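Long-range contact in DNA polymerase II large subunit (Pyrococcus horikoshii, PDB 7OEC), which is represented here by its intein, a protein-splicing element that probably excises itself from the polymerase precursor and joins the flanking exteins by a peptide bond: residues A[9-21]-A[45-57]. The protein carries 2 engineered substitutions. Residues are numbered along the deposited sequence; the frame is centred on the assembly and turned at random. Where two conformers were deposited one is given.
Sequences TRILVQINGTPQR and KPKVDIKVYSFNP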
loop_
_atom_site.group_PDB
_atom_site.type_symbol
_atom_site.label_atom_id
_atom_site.label_comp_id
_atom_site.label_asym_id
_atom_site.label_seq_id
_atom_site.Cartn_x
_atom_site.Cartn_y
_atom_site.Cartn_z
ATOM N N THR A 9 -8.034 -3.001 -1.325
ATOM C CA THR A 9 -6.969 -2.796 -0.362
ATOM C C THR A 9 -7.321 -1.621 0.525
ATOM O O THR A 9 -7.760 -0.575 0.037
ATOM C CB THR A 9 -5.690 -2.459 -1.125
ATOM O OG1 THR A 9 -5.326 -3.506 -2.025
ATOM C CG2 THR A 9 -4.519 -2.225 -0.197
ATOM N N ARG A 10 -7.107 -1.781 1.826
ATOM C CA ARG A 10 -7.385 -0.708 2.761
ATOM C C ARG A 10 -6.109 0.069 3.013
ATOM O O ARG A 10 -5.007 -0.499 3.028
ATOM C CB ARG A 10 -7.947 -1.238 4.078
ATOM C CG ARG A 10 -9.411 -1.665 3.992
ATOM C CD ARG A 10 -9.574 -3.011 3.342
ATOM N NE ARG A 10 -8.933 -4.103 4.085
ATOM C CZ ARG A 10 -8.432 -5.210 3.519
ATOM N NH1 ARG A 10 -8.477 -5.384 2.175
ATOM N NH2 ARG A 10 -7.851 -6.128 4.305
ATOM N N ILE A 11 -6.257 1.372 3.202
ATOM C CA ILE A 11 -5.127 2.231 3.489
ATOM C C ILE A 11 -5.419 3.162 4.667
ATOM O O ILE A 11 -6.542 3.665 4.821
ATOM C CB ILE A 11 -4.725 3.020 2.233
ATOM C CG1 ILE A 11 -3.424 3.766 2.468
ATOM C CG2 ILE A 11 -5.849 3.850 1.796
ATOM C CD1 ILE A 11 -2.788 4.237 1.171
ATOM N N LEU A 12 -4.407 3.354 5.521
ATOM C CA LEU A 12 -4.538 4.196 6.705
ATOM C C LEU A 12 -4.305 5.658 6.346
ATOM O O LEU A 12 -3.247 6.032 5.815
ATOM C CB LEU A 12 -3.523 3.761 7.747
ATOM C CG LEU A 12 -3.608 4.416 9.122
ATOM C CD1 LEU A 12 -4.949 4.135 9.790
ATOM C CD2 LEU A 12 -2.433 3.984 9.997
ATOM N N VAL A 13 -5.323 6.474 6.604
ATOM C CA VAL A 13 -5.339 7.885 6.285
ATOM C C VAL A 13 -5.825 8.662 7.502
ATOM O O VAL A 13 -6.312 8.107 8.489
ATOM C CB VAL A 13 -6.237 8.196 5.065
ATOM C CG1 VAL A 13 -5.634 7.536 3.796
ATOM C CG2 VAL A 13 -7.680 7.778 5.263
ATOM N N GLN A 14 -5.644 9.966 7.426
ATOM C CA GLN A 14 -6.180 10.900 8.393
ATOM C C GLN A 14 -7.138 11.795 7.628
ATOM O O GLN A 14 -6.712 12.505 6.707
ATOM C CB GLN A 14 -5.063 11.751 8.980
ATOM C CG GLN A 14 -5.608 12.518 10.153
ATOM C CD GLN A 14 -4.676 13.519 10.652
ATOM O OE1 GLN A 14 -4.197 13.395 11.769
ATOM N NE2 GLN A 14 -4.395 14.545 9.840
ATOM N N ILE A 15 -8.423 11.737 7.967
ATOM C CA ILE A 15 -9.435 12.532 7.276
ATOM C C ILE A 15 -9.985 13.537 8.274
ATOM O O ILE A 15 -10.508 13.151 9.330
ATOM C CB ILE A 15 -10.563 11.684 6.665
ATOM C CG1 ILE A 15 -10.006 10.713 5.609
ATOM C CG2 ILE A 15 -11.598 12.633 6.056
ATOM C CD1 ILE A 15 -10.993 9.812 5.020
ATOM N N ASN A 16 -9.798 14.817 7.980
ATOM C CA ASN A 16 -10.246 15.881 8.859
ATOM C C ASN A 16 -9.819 15.620 10.306
ATOM O O ASN A 16 -10.604 15.753 11.252
ATOM C CB ASN A 16 -11.759 16.084 8.790
ATOM C CG ASN A 16 -12.249 16.625 7.458
ATOM O OD1 ASN A 16 -12.950 15.936 6.687
ATOM N ND2 ASN A 16 -11.976 17.885 7.223
ATOM N N GLY A 17 -8.553 15.248 10.469
ATOM C CA GLY A 17 -7.960 15.027 11.767
ATOM C C GLY A 17 -8.242 13.692 12.434
ATOM O O GLY A 17 -7.741 13.482 13.544
ATOM N N THR A 18 -9.051 12.792 11.825
ATOM C CA THR A 18 -9.439 11.504 12.417
ATOM C C THR A 18 -8.742 10.385 11.674
ATOM O O THR A 18 -8.930 10.275 10.457
ATOM C CB THR A 18 -10.976 11.277 12.294
ATOM O OG1 THR A 18 -11.691 12.275 13.014
ATOM C CG2 THR A 18 -11.393 9.926 12.850
ATOM N N PRO A 19 -7.999 9.510 12.337
ATOM C CA PRO A 19 -7.423 8.376 11.616
ATOM C C PRO A 19 -8.487 7.361 11.270
ATOM O O PRO A 19 -9.440 7.122 12.025
ATOM C CB PRO A 19 -6.375 7.805 12.577
ATOM C CG PRO A 19 -6.705 8.316 13.871
ATOM C CD PRO A 19 -7.569 9.554 13.739
ATOM N N GLN A 20 -8.304 6.763 10.101
ATOM C CA GLN A 20 -9.182 5.687 9.698
ATOM C C GLN A 20 -8.646 4.995 8.480
ATOM O O GLN A 20 -7.703 5.461 7.849
ATOM C CB GLN A 20 -10.509 6.230 9.294
ATOM C CG GLN A 20 -10.402 7.226 8.257
ATOM C CD GLN A 20 -11.604 8.082 8.323
ATOM O OE1 GLN A 20 -11.635 9.105 9.021
ATOM N NE2 GLN A 20 -12.651 7.636 7.652
ATOM N N ARG A 21 -9.308 3.904 8.128
ATOM C CA ARG A 21 -8.936 3.118 6.968
ATOM C C ARG A 21 -10.000 3.296 5.903
ATOM O O ARG A 21 -11.195 3.285 6.205
ATOM C CB ARG A 21 -8.760 1.642 7.311
ATOM C CG ARG A 21 -7.467 1.376 7.953
ATOM C CD ARG A 21 -7.321 -0.116 8.038
ATOM N NE ARG A 21 -6.695 -0.328 9.288
ATOM C CZ ARG A 21 -6.655 -1.462 9.941
ATOM N NH1 ARG A 21 -6.021 -1.390 11.099
ATOM N NH2 ARG A 21 -7.260 -2.589 9.492
ATOM N N LYS A 45 -7.561 16.539 -6.887
ATOM C CA LYS A 45 -8.165 17.557 -6.037
ATOM C C LYS A 45 -8.997 16.895 -4.958
ATOM O O LYS A 45 -9.998 16.239 -5.267
ATOM C CB LYS A 45 -9.036 18.476 -6.872
ATOM C CG LYS A 45 -8.213 19.465 -7.715
ATOM C CD LYS A 45 -9.115 20.492 -8.391
ATOM C CE LYS A 45 -8.323 21.484 -9.264
ATOM N NZ LYS A 45 -9.150 22.560 -9.937
ATOM N N PRO A 46 -8.634 17.031 -3.701
ATOM C CA PRO A 46 -9.326 16.313 -2.629
ATOM C C PRO A 46 -10.669 16.921 -2.242
ATOM O O PRO A 46 -10.848 18.141 -2.162
ATOM C CB PRO A 46 -8.338 16.439 -1.472
ATOM C CG PRO A 46 -7.653 17.792 -1.766
ATOM C CD PRO A 46 -7.452 17.764 -3.234
ATOM N N LYS A 47 -11.627 16.031 -1.974
ATOM C CA LYS A 47 -12.953 16.455 -1.514
ATOM C C LYS A 47 -13.026 16.673 0.003
ATOM O O LYS A 47 -13.971 17.307 0.494
ATOM C CB LYS A 47 -14.001 15.412 -1.912
ATOM C CG LYS A 47 -14.200 15.265 -3.401
ATOM C CD LYS A 47 -15.124 14.096 -3.730
ATOM C CE LYS A 47 -15.232 13.934 -5.248
ATOM N NZ LYS A 47 -15.847 12.631 -5.626
ATOM N N VAL A 48 -12.053 16.144 0.741
ATOM C CA VAL A 48 -11.969 16.223 2.192
ATOM C C VAL A 48 -10.511 16.544 2.491
ATOM O O VAL A 48 -9.623 16.355 1.650
ATOM C CB VAL A 48 -12.388 14.896 2.878
ATOM C CG1 VAL A 48 -13.884 14.621 2.610
ATOM C CG2 VAL A 48 -11.527 13.735 2.374
ATOM N N ASP A 49 -10.262 17.040 3.701
ATOM C CA ASP A 49 -8.894 17.329 4.135
ATOM C C ASP A 49 -8.251 16.010 4.539
ATOM O O ASP A 49 -8.664 15.389 5.520
ATOM C CB ASP A 49 -8.875 18.326 5.292
ATOM C CG ASP A 49 -9.237 19.793 4.848
ATOM O OD1 ASP A 49 -8.879 20.209 3.709
ATOM O OD2 ASP A 49 -9.885 20.537 5.640
ATOM N N ILE A 50 -7.302 15.530 3.749
ATOM C CA ILE A 50 -6.836 14.153 3.868
ATOM C C ILE A 50 -5.318 14.131 3.812
ATOM O O ILE A 50 -4.692 14.915 3.085
ATOM C CB ILE A 50 -7.494 13.227 2.805
ATOM C CG1 ILE A 50 -7.106 11.749 3.087
ATOM C CG2 ILE A 50 -7.195 13.703 1.334
ATOM C CD1 ILE A 50 -7.915 10.735 2.389
ATOM N N LYS A 51 -4.740 13.282 4.657
ATOM C CA LYS A 51 -3.329 12.959 4.619
ATOM C C LYS A 51 -3.197 11.444 4.703
ATOM O O LYS A 51 -4.101 10.746 5.162
ATOM C CB LYS A 51 -2.591 13.660 5.760
ATOM C CG LYS A 51 -2.446 15.172 5.601
ATOM C CD LYS A 51 -1.748 15.707 6.800
ATOM C CE LYS A 51 -1.709 17.222 6.811
ATOM N NZ LYS A 51 -1.417 17.784 5.460
ATOM N N VAL A 52 -2.087 10.923 4.220
ATOM C CA VAL A 52 -1.837 9.494 4.271
ATOM C C VAL A 52 -0.780 9.224 5.325
ATOM O O VAL A 52 0.152 10.018 5.514
ATOM C CB VAL A 52 -1.468 8.960 2.873
ATOM C CG1 VAL A 52 -0.134 9.492 2.366
ATOM C CG2 VAL A 52 -1.444 7.456 2.897
ATOM N N TYR A 53 -0.949 8.136 6.067
ATOM C CA TYR A 53 0.109 7.730 6.975
ATOM C C TYR A 53 1.193 6.954 6.235
ATOM O O TYR A 53 0.935 6.034 5.455
ATOM C CB TYR A 53 -0.469 6.866 8.070
ATOM C CG TYR A 53 -1.232 7.609 9.155
ATOM C CD1 TYR A 53 -0.588 8.054 10.282
ATOM C CD2 TYR A 53 -2.585 7.807 9.070
ATOM C CE1 TYR A 53 -1.257 8.672 11.275
ATOM C CE2 TYR A 53 -3.283 8.434 10.072
ATOM C CZ TYR A 53 -2.606 8.868 11.177
ATOM O OH TYR A 53 -3.211 9.500 12.233
ATOM N N SER A 54 2.412 7.344 6.474
ATOM C CA SER A 54 3.562 6.730 5.838
ATOM C C SER A 54 4.521 6.275 6.920
ATOM O O SER A 54 4.380 6.592 8.093
ATOM C CB SER A 54 4.317 7.689 4.895
ATOM O OG SER A 54 3.535 8.068 3.794
ATOM N N PHE A 55 5.505 5.516 6.512
ATOM C CA PHE A 55 6.570 5.097 7.396
ATOM C C PHE A 55 7.859 5.699 6.859
ATOM O O PHE A 55 8.177 5.541 5.670
ATOM C CB PHE A 55 6.671 3.570 7.459
ATOM C CG PHE A 55 7.468 3.074 8.621
ATOM C CD1 PHE A 55 8.789 2.673 8.475
ATOM C CD2 PHE A 55 6.905 3.070 9.893
ATOM C CE1 PHE A 55 9.503 2.250 9.579
ATOM C CE2 PHE A 55 7.630 2.654 10.993
ATOM C CZ PHE A 55 8.917 2.232 10.834
ATOM N N ASN A 56 8.570 6.429 7.729
ATOM C CA ASN A 56 9.832 7.052 7.397
ATOM C C ASN A 56 10.938 6.098 7.813
ATOM O O ASN A 56 11.235 5.971 9.025
ATOM C CB ASN A 56 10.003 8.376 8.112
ATOM C CG ASN A 56 11.322 8.967 7.826
ATOM O OD1 ASN A 56 12.074 8.443 6.996
ATOM N ND2 ASN A 56 11.618 10.080 8.458
ATOM N N PRO A 57 11.547 5.405 6.846
ATOM C CA PRO A 57 12.569 4.420 7.210
ATOM C C PRO A 57 13.824 5.056 7.746
ATOM O O PRO A 57 14.604 4.369 8.403
ATOM C CB PRO A 57 12.839 3.689 5.896
ATOM C CG PRO A 57 12.561 4.762 4.808
ATOM C CD PRO A 57 11.385 5.537 5.371
HETATM O O HOH W 1 -1.095 4.600 4.683
#
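Leu-12 and Tyr-53 meet where strand 10-15 of a beta-hairpin pairs antiparallel with strand 50-56, within the all-beta splicing fold of the intein (HINT family). Leu-12 CG lies 3.5 Å from Tyr-53 CD2, and its CD2 methyl makes an off-centre CH-pi contact, 4.3 Å from the ring centroid. With CG anti to the carbonyl carbon (chi1 -76°), the tyrosine ring stands with an edge to strand 10-15 and extends toward the hairpin's return strand; Val-13 O sits at that edge, 3.4 Å from CE2. Farther out, the phenol oxygen OH comes to 3.6 Å from Pro-19 CB on the return strand, while Gln-14 CB packs beside CE2. Shortened to an alanine here, Tyr-53 would probably leave Leu-12 and Pro-19 without the ring they share and open a gap beside strand 10-15.

On the other side of the two-strand pairing, Ile-15 and Ile-50 run side by side, CG1 to CD1 3.8 Å; the same CD1 also meets Val-13. Val-52 extends this apolar face with CG2, set anti to its backbone N, against Ile-11 CD1. Val-22 and, beyond Ile-50, Leu-27 of helix 24-29 add to the layer. Gln-14 and Lys-51 point the same way from the Tyr-53 side, but the lysine ammonium turns off to a salt bridge with Asp-66.

Backbone bonds fix the register: Gln-14 and Lys-51 exchange two, and Asn-16 N, within the type I' turn from Ile-15 to Thr-18, donates to Asp-49 O. At the opposite end of the pairing, Leu-12 O accepts from Tyr-53 N at 3.1 Å, the donor tilted from the carbonyl plane, and a water lies within hydrogen-bonding distance of the same oxygen and of Tyr-53 O, 2.8 Å from Leu-12 O.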